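Side-chain contact in D-isomer specific 2-hydroxyacid dehydrogenase family protein (Aeromonas salmonicida subsp. salmonicida, PDB 3HG7), which probably acts as an NAD-dependent oxidoreductase on D-isomers of 2-hydroxyacids: residues V80-R85 with G308-D313. The protein carries 1 engineered substitution. Numbering follows the deposited sequence.
Sequences VLLDAR and GKIDFD
L82 and F312 bring the two backbones closest, their CA atoms 6.4 Å apart, where the loop 80-85 meets 308-313, a segment without regular secondary structure that follows helix 286-301. The example illustrates how one methyl can join two side chains of another loop: CD2 of L82 lies 4.0 Å from CG2 of I310 and equally 4.0 Å from CD1 of F312, with the leucine and isoleucine side chains running roughly perpendicular. CG2 of I310 reaches the leucine because it stands opposite the backbone N, with CG1 beside the N (chi1 -59°). F312 also brings CE1 to 3.8 Å from the carbonyl O of L81, an oblique approach to the ring, which packs edge-to-face with Y90 as well. Within the 80-85 loop, OD1 of D83 accepts the backbone N-H of R85 at 3.0 Å, nearly straight at 172° but from 48° above the carboxylate plane, which defines an Asx turn; OD2 forms salt bridges with NH1 of R85 and with K59. I310 is also backbone-bonded to L92, and L81, I310 and F312 all touch that residue, so both segments pack on the outermost strand 91-93 of the five-stranded parallel sheet (order 2-1-3-4-5), the flavodoxin-like domain that in this family accompanies the Rossmann NAD-binding domain.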
ATOM      1  N   VAL A  80       4.615  -7.862  10.585  1.00 19.75           N
ATOM      2  CA  VAL A  80       4.598  -8.130  12.012  1.00 18.90           C
ATOM      3  C   VAL A  80       4.511  -9.635  12.323  1.00 18.52           C
ATOM      4  O   VAL A  80       4.829 -10.061  13.427  1.00 18.98           O
ATOM      5  CB  VAL A  80       3.484  -7.340  12.745  1.00 19.39           C
ATOM      6  CG1 VAL A  80       3.684  -5.808  12.554  1.00 23.47           C
ATOM      7  CG2 VAL A  80       2.085  -7.800  12.291  1.00 23.63           C
ATOM      8  N   LEU A  81       4.104 -10.426  11.330  1.00 17.36           N
ATOM      9  CA  LEU A  81       3.971 -11.883  11.480  1.00 17.07           C
ATOM     10  C   LEU A  81       5.231 -12.661  11.072  1.00 18.59           C
ATOM     11  O   LEU A  81       5.293 -13.887  11.238  1.00 17.46           O
ATOM     12  CB  LEU A  81       2.742 -12.390  10.713  1.00 15.79           C
ATOM     13  CG  LEU A  81       1.409 -11.677  10.975  1.00 11.16           C
ATOM     14  CD1 LEU A  81       0.365 -12.173   9.997  1.00 15.09           C
ATOM     15  CD2 LEU A  81       0.941 -11.920  12.421  1.00 16.50           C
ATOM     16  N   LEU A  82       6.235 -11.947  10.555  1.00 20.13           N
ATOM     17  CA  LEU A  82       7.498 -12.568  10.164  1.00 22.93           C
ATOM     18  C   LEU A  82       8.510 -12.503  11.305  1.00 25.05           C
ATOM     19  O   LEU A  82       9.637 -13.003  11.187  1.00 25.49           O
ATOM     20  CB  LEU A  82       8.072 -11.906   8.905  1.00 23.78           C
ATOM     21  CG  LEU A  82       7.127 -11.648   7.727  1.00 27.06           C
ATOM     22  CD1 LEU A  82       7.858 -10.892   6.638  1.00 24.85           C
ATOM     23  CD2 LEU A  82       6.494 -12.922   7.179  1.00 24.73           C
ATOM     24  N   ASP A  83       8.095 -11.873  12.400  1.00 26.14           N
ATOM     25  CA  ASP A  83       8.865 -11.821  13.631  1.00 28.08           C
ATOM     26  C   ASP A  83       9.329 -13.232  13.992  1.00 29.00           C
ATOM     27  O   ASP A  83       8.530 -14.178  13.994  1.00 28.62           O
ATOM     28  CB  ASP A  83       7.984 -11.216  14.735  1.00 29.27           C
ATOM     29  CG  ASP A  83       8.734 -10.932  16.030  1.00 38.32           C
ATOM     30  OD1 ASP A  83       9.791 -11.542  16.297  1.00 30.19           O
ATOM     31  OD2 ASP A  83       8.230 -10.097  16.813  1.00 30.32           O
ATOM     32  N   ALA A  84      10.628 -13.363  14.269  1.00 29.81           N
ATOM     33  CA  ALA A  84      11.247 -14.641  14.613  1.00 30.28           C
ATOM     34  C   ALA A  84      10.634 -15.289  15.858  1.00 30.35           C
ATOM     35  O   ALA A  84      10.734 -16.500  16.048  1.00 30.49           O
ATOM     36  CB  ALA A  84      12.755 -14.465  14.794  1.00 30.57           C
ATOM     37  N   ARG A  85      10.008 -14.469  16.700  1.00 30.59           N
ATOM     38  CA  ARG A  85       9.336 -14.943  17.912  1.00 30.61           C
ATOM     39  C   ARG A  85       8.011 -15.656  17.620  1.00 28.78           C
ATOM     40  O   ARG A  85       7.517 -16.395  18.470  1.00 28.73           O
ATOM     41  CB  ARG A  85       9.075 -13.786  18.890  1.00 32.57           C
ATOM     42  CG  ARG A  85      10.298 -12.941  19.275  1.00 50.45           C
ATOM     43  CD  ARG A  85      10.005 -12.090  20.519  1.00 35.53           C
ATOM     44  NE  ARG A  85      10.510 -10.723  20.398  1.00 50.33           N
ATOM     45  CZ  ARG A  85       9.812  -9.696  19.912  1.00 37.02           C
ATOM     46  NH1 ARG A  85       8.564  -9.865  19.491  1.00 50.42           N
ATOM     47  NH2 ARG A  85      10.365  -8.489  19.842  1.00 50.31           N
ATOM     48  N   GLY A 308      -1.478 -15.845  -2.904  1.00 17.09           N
ATOM     49  CA  GLY A 308      -1.082 -14.815  -1.965  1.00 16.75           C
ATOM     50  C   GLY A 308      -0.285 -15.413  -0.825  1.00 15.63           C
ATOM     51  O   GLY A 308      -0.148 -14.806   0.233  1.00 13.91           O
ATOM     52  N   LYS A 309       0.242 -16.609  -1.046  1.00 15.92           N
ATOM     53  CA  LYS A 309       0.930 -17.326   0.000  1.00 17.72           C
ATOM     54  C   LYS A 309       2.232 -16.622   0.337  1.00 19.14           C
ATOM     55  O   LYS A 309       2.996 -16.242  -0.557  1.00 19.65           O
ATOM     56  CB  LYS A 309       1.218 -18.781  -0.416  1.00 18.53           C
ATOM     57  CG  LYS A 309       2.289 -19.421   0.415  1.00 26.66           C
ATOM     58  CD  LYS A 309       1.692 -20.031   1.641  1.00 20.65           C
ATOM     59  CE  LYS A 309       1.669 -21.527   1.484  1.00 27.46           C
ATOM     60  NZ  LYS A 309       2.713 -22.193   2.290  1.00 22.31           N
ATOM     61  N   ILE A 310       2.492 -16.506   1.631  1.00 19.16           N
ATOM     62  CA  ILE A 310       3.689 -15.881   2.159  1.00 21.10           C
ATOM     63  C   ILE A 310       4.724 -16.934   2.538  1.00 22.67           C
ATOM     64  O   ILE A 310       4.428 -17.881   3.262  1.00 22.58           O
ATOM     65  CB  ILE A 310       3.340 -14.993   3.387  1.00 21.65           C
ATOM     66  CG1 ILE A 310       2.340 -13.904   2.986  1.00 15.48           C
ATOM     67  CG2 ILE A 310       4.588 -14.420   4.036  1.00 17.19           C
ATOM     68  CD1 ILE A 310       2.810 -12.915   1.915  1.00 21.85           C
ATOM     69  N   ASP A 311       5.935 -16.781   2.016  1.00 24.91           N
ATOM     70  CA  ASP A 311       7.040 -17.672   2.356  1.00 28.53           C
ATOM     71  C   ASP A 311       7.719 -17.102   3.595  1.00 30.39           C
ATOM     72  O   ASP A 311       8.273 -16.004   3.548  1.00 30.71           O
ATOM     73  CB  ASP A 311       8.033 -17.763   1.185  1.00 30.08           C
ATOM     74  CG  ASP A 311       9.221 -18.682   1.476  1.00 40.29           C
ATOM     75  OD1 ASP A 311       9.063 -19.701   2.194  1.00 31.63           O
ATOM     76  OD2 ASP A 311      10.326 -18.383   0.967  1.00 31.36           O
ATOM     77  N   PHE A 312       7.658 -17.829   4.706  1.00 32.43           N
ATOM     78  CA  PHE A 312       8.295 -17.364   5.939  1.00 34.66           C
ATOM     79  C   PHE A 312       9.826 -17.166   5.783  1.00 37.56           C
ATOM     80  O   PHE A 312      10.408 -16.261   6.398  1.00 38.54           O
ATOM     81  CB  PHE A 312       7.931 -18.273   7.121  1.00 33.99           C
ATOM     82  CG  PHE A 312       6.528 -18.040   7.659  1.00 26.79           C
ATOM     83  CD1 PHE A 312       6.145 -16.784   8.128  1.00 33.23           C
ATOM     84  CD2 PHE A 312       5.603 -19.076   7.705  1.00 33.43           C
ATOM     85  CE1 PHE A 312       4.862 -16.563   8.635  1.00 26.99           C
ATOM     86  CE2 PHE A 312       4.312 -18.866   8.212  1.00 26.97           C
ATOM     87  CZ  PHE A 312       3.942 -17.607   8.670  1.00 33.15           C
ATOM     88  N   ASP A 313      10.448 -17.973   4.922  1.00 38.70           N
ATOM     89  CA  ASP A 313      11.855 -17.789   4.538  1.00 40.23           C
ATOM     90  C   ASP A 313      11.999 -16.870   3.320  1.00 40.90           C
ATOM     91  O   ASP A 313      12.016 -15.638   3.437  1.00 41.31           O
ATOM     92  CB  ASP A 313      12.500 -19.142   4.233  1.00 40.81           C
ATOM     93  CG  ASP A 313      12.161 -20.192   5.274  1.00 50.89           C
ATOM     94  OD1 ASP A 313      11.496 -21.194   4.925  1.00 41.43           O
ATOM     95  OD2 ASP A 313      12.547 -20.006   6.446  1.00 41.42           O
TER